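Local coordinates for xylose isomerase-like TIM barrel domain-containing protein (Thermus thermophilus, PDB 3AYV) that is of uncharacterised function but binds several zinc ions in a TIM barrel and may, like its endonuclease IV-like relatives, act as a phosphodiesterase on damaged DNA, at residues 141-146 with 170-175; 186-191 with 218-223; 198-203 with 224-229. All blocks are in the same frame, centred on the assembly; numbering follows the deposited sequence.

Contact 1 (141-146 with 170-175)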
loop_
_atom_site.group_PDB
_atom_site.type_symbol
_atom_site.label_atom_id
_atom_site.label_comp_id
_atom_site.label_asym_id
_atom_site.label_seq_id
_atom_site.Cartn_x
_atom_site.Cartn_y
_atom_site.Cartn_z
ATOM N N PRO A 141 6.660 0.393 15.045
ATOM C CA PRO A 141 7.431 1.539 15.555
ATOM C C PRO A 141 8.754 1.806 14.809
ATOM O O PRO A 141 9.204 2.954 14.789
ATOM C CB PRO A 141 7.628 1.222 17.048
ATOM C CG PRO A 141 7.299 -0.240 17.226
ATOM C CD PRO A 141 6.340 -0.607 16.086
ATOM N N HIS A 142 9.332 0.781 14.167
ATOM C CA HIS A 142 10.655 0.870 13.546
ATOM C C HIS A 142 10.739 -0.204 12.453
ATOM O O HIS A 142 10.134 -1.281 12.589
ATOM C CB HIS A 142 11.760 0.638 14.620
ATOM C CG HIS A 142 13.159 0.850 14.123
ATOM N ND1 HIS A 142 13.844 -0.083 13.365
ATOM C CD2 HIS A 142 14.011 1.896 14.288
ATOM C CE1 HIS A 142 15.041 0.389 13.059
ATOM N NE2 HIS A 142 15.172 1.586 13.616
ATOM N N PRO A 143 11.464 0.089 11.354
ATOM C CA PRO A 143 11.551 -0.809 10.199
ATOM C C PRO A 143 12.185 -2.163 10.533
ATOM O O PRO A 143 11.990 -3.135 9.785
ATOM C CB PRO A 143 12.402 -0.022 9.181
ATOM C CG PRO A 143 13.089 1.048 9.987
ATOM C CD PRO A 143 12.132 1.378 11.093
ATOM N N GLU A 144 12.912 -2.241 11.653
ATOM C CA GLU A 144 13.499 -3.524 12.094
ATOM C C GLU A 144 12.459 -4.633 12.291
ATOM O O GLU A 144 12.818 -5.804 12.217
ATOM C CB GLU A 144 14.314 -3.352 13.376
ATOM C CG GLU A 144 13.395 -3.149 14.570
ATOM C CD GLU A 144 14.096 -2.834 15.864
ATOM O OE1 GLU A 144 15.351 -2.825 15.887
ATOM O OE2 GLU A 144 13.371 -2.592 16.870
ATOM N N ALA A 145 11.188 -4.288 12.559
ATOM C CA ALA A 145 10.182 -5.324 12.726
ATOM C C ALA A 145 9.675 -5.863 11.384
ATOM O O ALA A 145 9.064 -6.929 11.335
ATOM C CB ALA A 145 9.026 -4.823 13.558
ATOM N N LEU A 146 9.928 -5.116 10.309
ATOM C CA LEU A 146 9.534 -5.566 8.967
ATOM C C LEU A 146 10.679 -6.302 8.272
ATOM O O LEU A 146 10.453 -7.201 7.460
ATOM C CB LEU A 146 9.091 -4.374 8.096
ATOM C CG LEU A 146 7.800 -3.723 8.630
ATOM C CD1 LEU A 146 7.401 -2.607 7.683
ATOM C CD2 LEU A 146 6.628 -4.756 8.875
ATOM N N SER A 170 4.561 5.758 13.925
ATOM C CA SER A 170 5.752 4.994 14.345
ATOM C C SER A 170 6.579 5.821 15.342
ATOM O O SER A 170 6.230 6.977 15.621
ATOM C CB SER A 170 6.610 4.600 13.120
ATOM O OG SER A 170 7.600 5.590 12.822
ATOM N N ARG A 171 7.663 5.243 15.856
ATOM C CA ARG A 171 8.643 5.981 16.672
ATOM C C ARG A 171 9.878 6.346 15.858
ATOM O O ARG A 171 10.910 6.757 16.414
ATOM C CB ARG A 171 9.082 5.135 17.889
ATOM C CG ARG A 171 7.957 4.362 18.532
ATOM C CD ARG A 171 7.095 5.234 19.435
ATOM N NE ARG A 171 5.829 4.551 19.730
ATOM C CZ ARG A 171 4.695 5.158 20.075
ATOM N NH1 ARG A 171 4.647 6.495 20.189
ATOM N NH2 ARG A 171 3.602 4.428 20.277
ATOM N N THR A 172 9.776 6.212 14.535
ATOM C CA THR A 172 10.874 6.463 13.629
ATOM C C THR A 172 10.376 7.416 12.515
ATOM O O THR A 172 10.114 7.001 11.386
ATOM C CB THR A 172 11.432 5.134 13.050
ATOM O OG1 THR A 172 11.610 4.178 14.111
ATOM C CG2 THR A 172 12.780 5.351 12.345
ATOM N N PRO A 173 10.237 8.712 12.843
ATOM C CA PRO A 173 9.561 9.581 11.880
ATOM C C PRO A 173 10.402 9.888 10.655
ATOM O O PRO A 173 9.847 10.228 9.613
ATOM C CB PRO A 173 9.284 10.864 12.688
ATOM C CG PRO A 173 10.351 10.860 13.779
ATOM C CD PRO A 173 10.412 9.382 14.153
ATOM N N ASP A 174 11.721 9.786 10.778
ATOM C CA ASP A 174 12.605 10.050 9.642
ATOM C C ASP A 174 12.449 8.952 8.590
ATOM O O ASP A 174 12.387 7.768 8.935
ATOM C CB ASP A 174 14.064 10.109 10.088
ATOM C CG ASP A 174 14.352 11.260 11.061
ATOM O OD1 ASP A 174 13.543 12.211 11.155
ATOM O OD2 ASP A 174 15.412 11.211 11.724
ATOM N N PRO A 175 12.418 9.335 7.300
ATOM C CA PRO A 175 12.225 8.356 6.236
ATOM C C PRO A 175 13.423 7.430 6.042
ATOM O O PRO A 175 13.235 6.306 5.580
ATOM C CB PRO A 175 12.029 9.212 4.976
ATOM C CG PRO A 175 11.814 10.591 5.442
ATOM C CD PRO A 175 12.470 10.716 6.786
#
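T172 meets the 141-146 segment with its whole side chain. Its CB lies 3.6 Å from P141 O. One atom further, OG1 stands anti to its own carbonyl carbon (chi1 -47°) and donates to P141 O at 2.8 Å, on a lone pair in the carbonyl plane. The same hydroxyl oxygen is 3.3 Å from H142 CD2, approaching that ring obliquely. The other branch, CG2, comes within 4.2 Å of H142 CD2. A short branched residue suits the place, since hydroxyl and methyl start from one carbon and both reach H142.

P141 O is gripped twice, for R171 N also donates to it, at 3.0 Å and with a bent N-H...O angle of 141°. Beside this bond, P141 CB rests on R171 CG at 3.5 Å. S170 OG accepts from T172 N at 2.8 Å, forming an ST turn, and is bonded to A166 in helix 163-169 as well. In this TIM barrel the contact joins two loops, one running from strand 132-136 to helix 147-153, the other linking helices 163-169 and 176-179. H142 is steadied from its own side: ND1 accepts from E144 N at 2.9 Å, while P143 CD lies over one face of the ring, offset toward the rim.

Contact 2 (186-191 with 218-223); sequences LHLNDT and RTMVLE. With ZN (zinc ion), chain F.
The zinc ion is gripped by H187 ND1 and E223 OE2, each at 2.4 Å, by two waters, and by E136 and D162. H187 ND1 and E223 OE2 lie 3.0 Å apart because both bind the metal. E223 folds over the H187 ring: its CG sits 4.2 Å from the ring centroid in a CH-pi contact, and CD lies above the same face, offset toward the rim. The bend at chi2 (-143°) swings CD off an extended course. Histidine suits the site because its second nitrogen remains available: NE2 is hydrogen-bonded to E27, which should fix the ring's rotation.

Behind the metal, strands 186-188 and 219-222 run parallel, the seventh and eighth of the closed TIM barrel. V221 bonds strand 186-188 through both its backbone groups, its N donating to L186 O at 2.8 Å and its O accepting from L188 N at the same distance, both nearly along the C=O axis. H187 and V221 project together from one face of the sheet, with H187 CD2 3.7 Å from V221 CB. The other face carries L186, L188, M220 and L222, apolar residues of which L188 and L222 pack against helix 229-240; L188 CD1 meets M220 CB at 3.7 Å. Past the strand ends, N189 ND2 donates to E223 O at 2.9 Å, on a carbonyl lone pair and within the amide plane, pinning the backbone of the zinc-binding glutamate.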
loop_
_atom_site.group_PDB
_atom_site.type_symbol
_atom_site.label_atom_id
_atom_site.label_comp_id
_atom_site.label_asym_id
_atom_site.label_seq_id
_atom_site.Cartn_x
_atom_site.Cartn_y
_atom_site.Cartn_z
ATOM N N LEU A 186 5.888 3.211 -3.591
ATOM C CA LEU A 186 5.766 4.289 -2.615
ATOM C C LEU A 186 4.356 4.800 -2.548
ATOM O O LEU A 186 3.706 5.001 -3.584
ATOM C CB LEU A 186 6.751 5.437 -2.894
ATOM C CG LEU A 186 8.158 5.012 -2.462
ATOM C CD1 LEU A 186 8.943 4.526 -3.669
ATOM C CD2 LEU A 186 8.902 6.099 -1.661
ATOM N N HIS A 187 3.872 4.955 -1.318
ATOM C CA HIS A 187 2.584 5.584 -1.070
ATOM C C HIS A 187 2.854 7.022 -0.690
ATOM O O HIS A 187 3.500 7.294 0.323
ATOM C CB HIS A 187 1.841 4.844 0.040
ATOM C CG HIS A 187 1.067 3.662 -0.445
ATOM N ND1 HIS A 187 0.229 2.940 0.373
ATOM C CD2 HIS A 187 0.974 3.091 -1.672
ATOM C CE1 HIS A 187 -0.315 1.947 -0.312
ATOM N NE2 HIS A 187 0.109 2.025 -1.560
ATOM N N LEU A 188 2.377 7.940 -1.526
ATOM C CA LEU A 188 2.727 9.356 -1.396
ATOM C C LEU A 188 1.560 10.224 -0.990
ATOM O O LEU A 188 0.473 10.109 -1.549
ATOM C CB LEU A 188 3.272 9.885 -2.714
ATOM C CG LEU A 188 4.548 9.204 -3.246
ATOM C CD1 LEU A 188 4.867 9.903 -4.574
ATOM C CD2 LEU A 188 5.683 9.383 -2.272
ATOM N N ASN A 189 1.811 11.073 -0.004
ATOM C CA ASN A 189 0.900 12.142 0.392
ATOM C C ASN A 189 1.631 12.987 1.419
ATOM O O ASN A 189 2.813 12.734 1.659
ATOM C CB ASN A 189 -0.449 11.588 0.908
ATOM C CG ASN A 189 -0.297 10.633 2.086
ATOM O OD1 ASN A 189 0.564 10.819 2.949
ATOM N ND2 ASN A 189 -1.141 9.597 2.118
ATOM N N ASP A 190 0.954 13.986 2.002
ATOM C CA ASP A 190 1.548 14.752 3.080
ATOM C C ASP A 190 0.623 14.821 4.302
ATOM O O ASP A 190 -0.568 14.513 4.225
ATOM C CB ASP A 190 1.974 16.155 2.611
ATOM C CG ASP A 190 3.293 16.602 3.231
ATOM O OD1 ASP A 190 3.704 16.039 4.271
ATOM O OD2 ASP A 190 3.902 17.578 2.726
ATOM N N THR A 191 1.212 15.214 5.415
ATOM C CA THR A 191 0.548 15.209 6.703
ATOM C C THR A 191 1.041 16.431 7.477
ATOM O O THR A 191 2.138 16.942 7.220
ATOM C CB THR A 191 0.881 13.924 7.500
ATOM O OG1 THR A 191 0.445 14.091 8.860
ATOM C CG2 THR A 191 2.397 13.621 7.489
ATOM N N ARG A 218 10.493 4.482 -9.458
ATOM C CA ARG A 218 9.655 3.453 -8.832
ATOM C C ARG A 218 8.173 3.779 -9.001
ATOM O O ARG A 218 7.801 4.923 -9.300
ATOM C CB ARG A 218 9.955 3.366 -7.328
ATOM C CG ARG A 218 11.004 2.330 -6.904
ATOM C CD ARG A 218 12.411 2.753 -7.215
ATOM N NE ARG A 218 13.374 2.212 -6.255
ATOM C CZ ARG A 218 14.590 2.705 -6.068
ATOM N NH1 ARG A 218 15.007 3.747 -6.791
ATOM N NH2 ARG A 218 15.399 2.158 -5.170
ATOM N N THR A 219 7.325 2.780 -8.798
ATOM C CA THR A 219 5.892 3.008 -8.851
ATOM C C THR A 219 5.518 3.885 -7.661
ATOM O O THR A 219 5.942 3.618 -6.528
ATOM C CB THR A 219 5.098 1.707 -8.864
ATOM O OG1 THR A 219 5.495 0.928 -10.006
ATOM C CG2 THR A 219 3.596 1.994 -8.965
ATOM N N MET A 220 4.761 4.948 -7.947
ATOM C CA MET A 220 4.315 5.893 -6.942
ATOM C C MET A 220 2.798 6.000 -6.974
ATOM O O MET A 220 2.197 6.155 -8.047
ATOM C CB MET A 220 4.971 7.242 -7.171
ATOM C CG MET A 220 6.447 7.257 -6.801
ATOM S SD MET A 220 7.216 8.741 -7.423
ATOM C CE MET A 220 7.069 8.455 -9.197
ATOM N N VAL A 221 2.180 5.876 -5.797
ATOM C CA VAL A 221 0.739 5.893 -5.686
ATOM C C VAL A 221 0.370 7.154 -4.910
ATOM O O VAL A 221 0.859 7.374 -3.811
ATOM C CB VAL A 221 0.183 4.669 -4.895
ATOM C CG1 VAL A 221 -1.353 4.795 -4.765
ATOM C CG2 VAL A 221 0.531 3.375 -5.603
ATOM N N LEU A 222 -0.457 7.991 -5.505
ATOM C CA LEU A 222 -0.940 9.176 -4.822
ATOM C C LEU A 222 -2.126 8.769 -3.953
ATOM O O LEU A 222 -3.224 8.515 -4.441
ATOM C CB LEU A 222 -1.334 10.271 -5.822
ATOM C CG LEU A 222 -0.181 10.706 -6.735
ATOM C CD1 LEU A 222 -0.684 11.745 -7.737
ATOM C CD2 LEU A 222 0.972 11.279 -5.902
ATOM N N GLU A 223 -1.868 8.693 -2.656
ATOM C CA GLU A 223 -2.870 8.335 -1.675
ATOM C C GLU A 223 -3.411 9.634 -1.101
ATOM O O GLU A 223 -3.117 10.010 0.030
ATOM C CB GLU A 223 -2.214 7.486 -0.616
ATOM C CG GLU A 223 -2.017 6.092 -1.172
ATOM C CD GLU A 223 -2.233 5.078 -0.154
ATOM O OE1 GLU A 223 -2.993 4.095 -0.407
ATOM O OE2 GLU A 223 -1.615 5.287 0.911
HETATM ZN ZN ZN F . -0.317 3.966 2.496
HETATM O O HOH W 1 -2.527 2.869 1.944
HETATM O O HOH W 2 -2.204 5.221 3.345
#

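Contact 3 (198-203 with 224-229). With ZN (zinc ion), chain G.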
loop_
_atom_site.group_PDB
_atom_site.type_symbol
_atom_site.label_atom_id
_atom_site.label_comp_id
_atom_site.label_asym_id
_atom_site.label_seq_id
_atom_site.Cartn_x
_atom_site.Cartn_y
_atom_site.Cartn_z
ATOM N N HIS A 198 -3.565 12.477 4.287
ATOM C CA HIS A 198 -3.718 12.185 2.861
ATOM C C HIS A 198 -3.848 13.483 2.046
ATOM O O HIS A 198 -4.656 13.565 1.125
ATOM C CB HIS A 198 -4.886 11.206 2.597
ATOM C CG HIS A 198 -4.593 9.800 3.020
ATOM N ND1 HIS A 198 -4.928 8.705 2.253
ATOM C CD2 HIS A 198 -3.938 9.314 4.103
ATOM C CE1 HIS A 198 -4.523 7.603 2.859
ATOM N NE2 HIS A 198 -3.931 7.945 3.989
ATOM N N TRP A 199 -3.052 14.486 2.414
ATOM C CA TRP A 199 -3.029 15.741 1.668
ATOM C C TRP A 199 -2.101 15.606 0.466
ATOM O O TRP A 199 -1.251 14.706 0.423
ATOM C CB TRP A 199 -2.503 16.869 2.535
ATOM C CG TRP A 199 -3.417 17.358 3.645
ATOM C CD1 TRP A 199 -4.781 17.201 3.746
ATOM C CD2 TRP A 199 -3.016 18.143 4.770
ATOM N NE1 TRP A 199 -5.240 17.834 4.892
ATOM C CE2 TRP A 199 -4.176 18.415 5.534
ATOM C CE3 TRP A 199 -1.782 18.633 5.221
ATOM C CZ2 TRP A 199 -4.130 19.171 6.719
ATOM C CZ3 TRP A 199 -1.738 19.373 6.407
ATOM C CH2 TRP A 199 -2.903 19.630 7.136
ATOM N N ASN A 200 -2.261 16.506 -0.500
ATOM C CA ASN A 200 -1.294 16.638 -1.600
ATOM C C ASN A 200 0.140 16.889 -1.154
ATOM O O ASN A 200 0.392 17.531 -0.130
ATOM C CB ASN A 200 -1.711 17.798 -2.529
ATOM C CG ASN A 200 -2.780 17.390 -3.515
ATOM O OD1 ASN A 200 -3.847 18.000 -3.587
ATOM N ND2 ASN A 200 -2.507 16.367 -4.281
ATOM N N LEU A 201 1.086 16.392 -1.945
ATOM C CA LEU A 201 2.509 16.686 -1.729
ATOM C C LEU A 201 2.677 18.200 -1.684
ATOM O O LEU A 201 1.997 18.899 -2.427
ATOM C CB LEU A 201 3.336 16.107 -2.876
ATOM C CG LEU A 201 3.222 14.595 -3.091
ATOM C CD1 LEU A 201 4.170 14.142 -4.233
ATOM C CD2 LEU A 201 3.529 13.863 -1.773
ATOM N N GLY A 202 3.530 18.686 -0.794
ATOM C CA GLY A 202 3.794 20.128 -0.662
ATOM C C GLY A 202 2.946 20.804 0.414
ATOM O O GLY A 202 3.241 21.936 0.811
ATOM N N ARG A 203 1.925 20.110 0.916
ATOM C CA ARG A 203 0.953 20.719 1.841
ATOM C C ARG A 203 1.296 20.534 3.321
ATOM O O ARG A 203 0.689 21.174 4.185
ATOM C CB ARG A 203 -0.468 20.217 1.564
ATOM C CG ARG A 203 -1.093 20.678 0.231
ATOM C CD ARG A 203 -2.634 20.802 0.359
ATOM N NE ARG A 203 -2.959 21.349 1.670
ATOM C CZ ARG A 203 -4.034 21.071 2.410
ATOM N NH1 ARG A 203 -4.981 20.242 1.999
ATOM N NH2 ARG A 203 -4.145 21.643 3.588
ATOM N N VAL A 224 -4.164 10.333 -1.941
ATOM C CA VAL A 224 -4.555 11.711 -1.693
ATOM C C VAL A 224 -6.064 11.811 -1.780
ATOM O O VAL A 224 -6.680 11.308 -2.733
ATOM C CB VAL A 224 -3.861 12.667 -2.714
ATOM C CG1 VAL A 224 -4.415 14.078 -2.641
ATOM C CG2 VAL A 224 -2.351 12.713 -2.459
ATOM N N ARG A 225 -6.668 12.469 -0.793
ATOM C CA ARG A 225 -8.116 12.504 -0.722
ATOM C C ARG A 225 -8.735 13.687 -1.441
ATOM O O ARG A 225 -9.933 13.693 -1.723
ATOM C CB ARG A 225 -8.601 12.311 0.721
ATOM C CG ARG A 225 -8.484 10.827 1.119
ATOM C CD ARG A 225 -9.358 10.447 2.315
ATOM N NE ARG A 225 -8.691 10.724 3.583
ATOM C CZ ARG A 225 -7.964 9.837 4.270
ATOM N NH1 ARG A 225 -7.805 8.591 3.826
ATOM N NH2 ARG A 225 -7.396 10.201 5.417
ATOM N N GLU A 226 -7.904 14.661 -1.797
ATOM C CA GLU A 226 -8.345 15.832 -2.560
ATOM C C GLU A 226 -7.922 15.635 -4.017
ATOM O O GLU A 226 -7.281 14.633 -4.336
ATOM C CB GLU A 226 -7.722 17.102 -1.965
ATOM C CG GLU A 226 -6.221 16.997 -1.549
ATOM C CD GLU A 226 -5.763 18.110 -0.576
ATOM O OE1 GLU A 226 -6.632 18.856 -0.068
ATOM O OE2 GLU A 226 -4.546 18.251 -0.306
ATOM N N ASP A 227 -8.251 16.584 -4.902
ATOM C CA ASP A 227 -7.768 16.496 -6.271
ATOM C C ASP A 227 -6.256 16.314 -6.317
ATOM O O ASP A 227 -5.529 17.109 -5.748
ATOM C CB ASP A 227 -8.112 17.738 -7.090
ATOM C CG ASP A 227 -7.828 17.520 -8.563
ATOM O OD1 ASP A 227 -8.688 16.916 -9.259
ATOM O OD2 ASP A 227 -6.719 17.886 -9.006
ATOM N N PRO A 228 -5.780 15.287 -7.034
ATOM C CA PRO A 228 -4.351 14.971 -7.005
ATOM C C PRO A 228 -3.464 15.787 -7.941
ATOM O O PRO A 228 -2.244 15.588 -7.940
ATOM C CB PRO A 228 -4.318 13.491 -7.402
ATOM C CG PRO A 228 -5.524 13.308 -8.296
ATOM C CD PRO A 228 -6.543 14.356 -7.888
ATOM N N GLU A 229 -4.026 16.711 -8.723
ATOM C CA GLU A 229 -3.159 17.436 -9.665
ATOM C C GLU A 229 -1.954 18.094 -9.008
ATOM O O GLU A 229 -0.844 18.005 -9.544
ATOM C CB GLU A 229 -3.902 18.457 -10.529
ATOM C CG GLU A 229 -3.039 18.873 -11.717
ATOM C CD GLU A 229 -3.653 19.940 -12.561
ATOM O OE1 GLU A 229 -4.868 19.875 -12.818
ATOM O OE2 GLU A 229 -2.897 20.845 -12.979
HETATM ZN ZN ZN G . -2.634 6.364 5.152
HETATM O O HOH W 2 -2.204 5.221 3.345
HETATM O O HOH W 3 -0.871 7.763 4.362
HETATM O O HOH W 4 -4.298 5.103 5.796
#
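H198 and R225 meet as a flat stack, the guanidinium lying on one face of the imidazole with centres 3.9 Å apart and planes 13° apart. NH1 comes over the ring near ND1, offset toward the rim. Within 198-203, R203 NH2 likewise lies over the centre of the W199 ring. H198 NE2 binds a zinc ion at 2.4 Å; H165, D196 and three waters complete that site. Arginine suits this face because its planar end can cover the ring without competing for the metal.

Among the hydrogen bonds, R225 N donates to H198 O at 3.0 Å. E226 OE2 is held by two donors: N200 N approaches its anti lone pair at 2.9 Å and almost straight (176°), while R203 NH1 takes the syn lone pair at 3.1 Å. The latter belongs to a salt bridge, in which R203 and E226 reach toward each other tip to tip. D227 OD2 accepts from E229 N, a capping bond at the start of the next helix, and D227 OD1 forms a salt bridge with R18.

The van der Waals part is small: the V224 methyl CG2 lies 3.7 Å from the carbonyl oxygen W199 O. Both segments are loops beyond strands 185-188 and 219-222, with helix 229-240 packing against N200, L201 and V224, and helix 12-22 against P228.

From the N terminus, six strands of the barrel have been laid down by residue 162. Contact 1 closes first, ending a short excursion through helix 147-153, strand 158-162 and helix 163-169; it is complete before contact 2 opens. Contacts 2 and 3 then cross: 186-191 and 198-203 come first, 218-223 and 224-229 later, in the same order. Contact 2 joins the last two barrel strands, and contact 3 joins the loops that follow them. They touch where D190 N lies 2.8 Å from W199 O, and one water belongs to both zinc sites. Contact 1 stands apart, its centre about 17 Å from that of contact 2 and about 24 Å from that of contact 3.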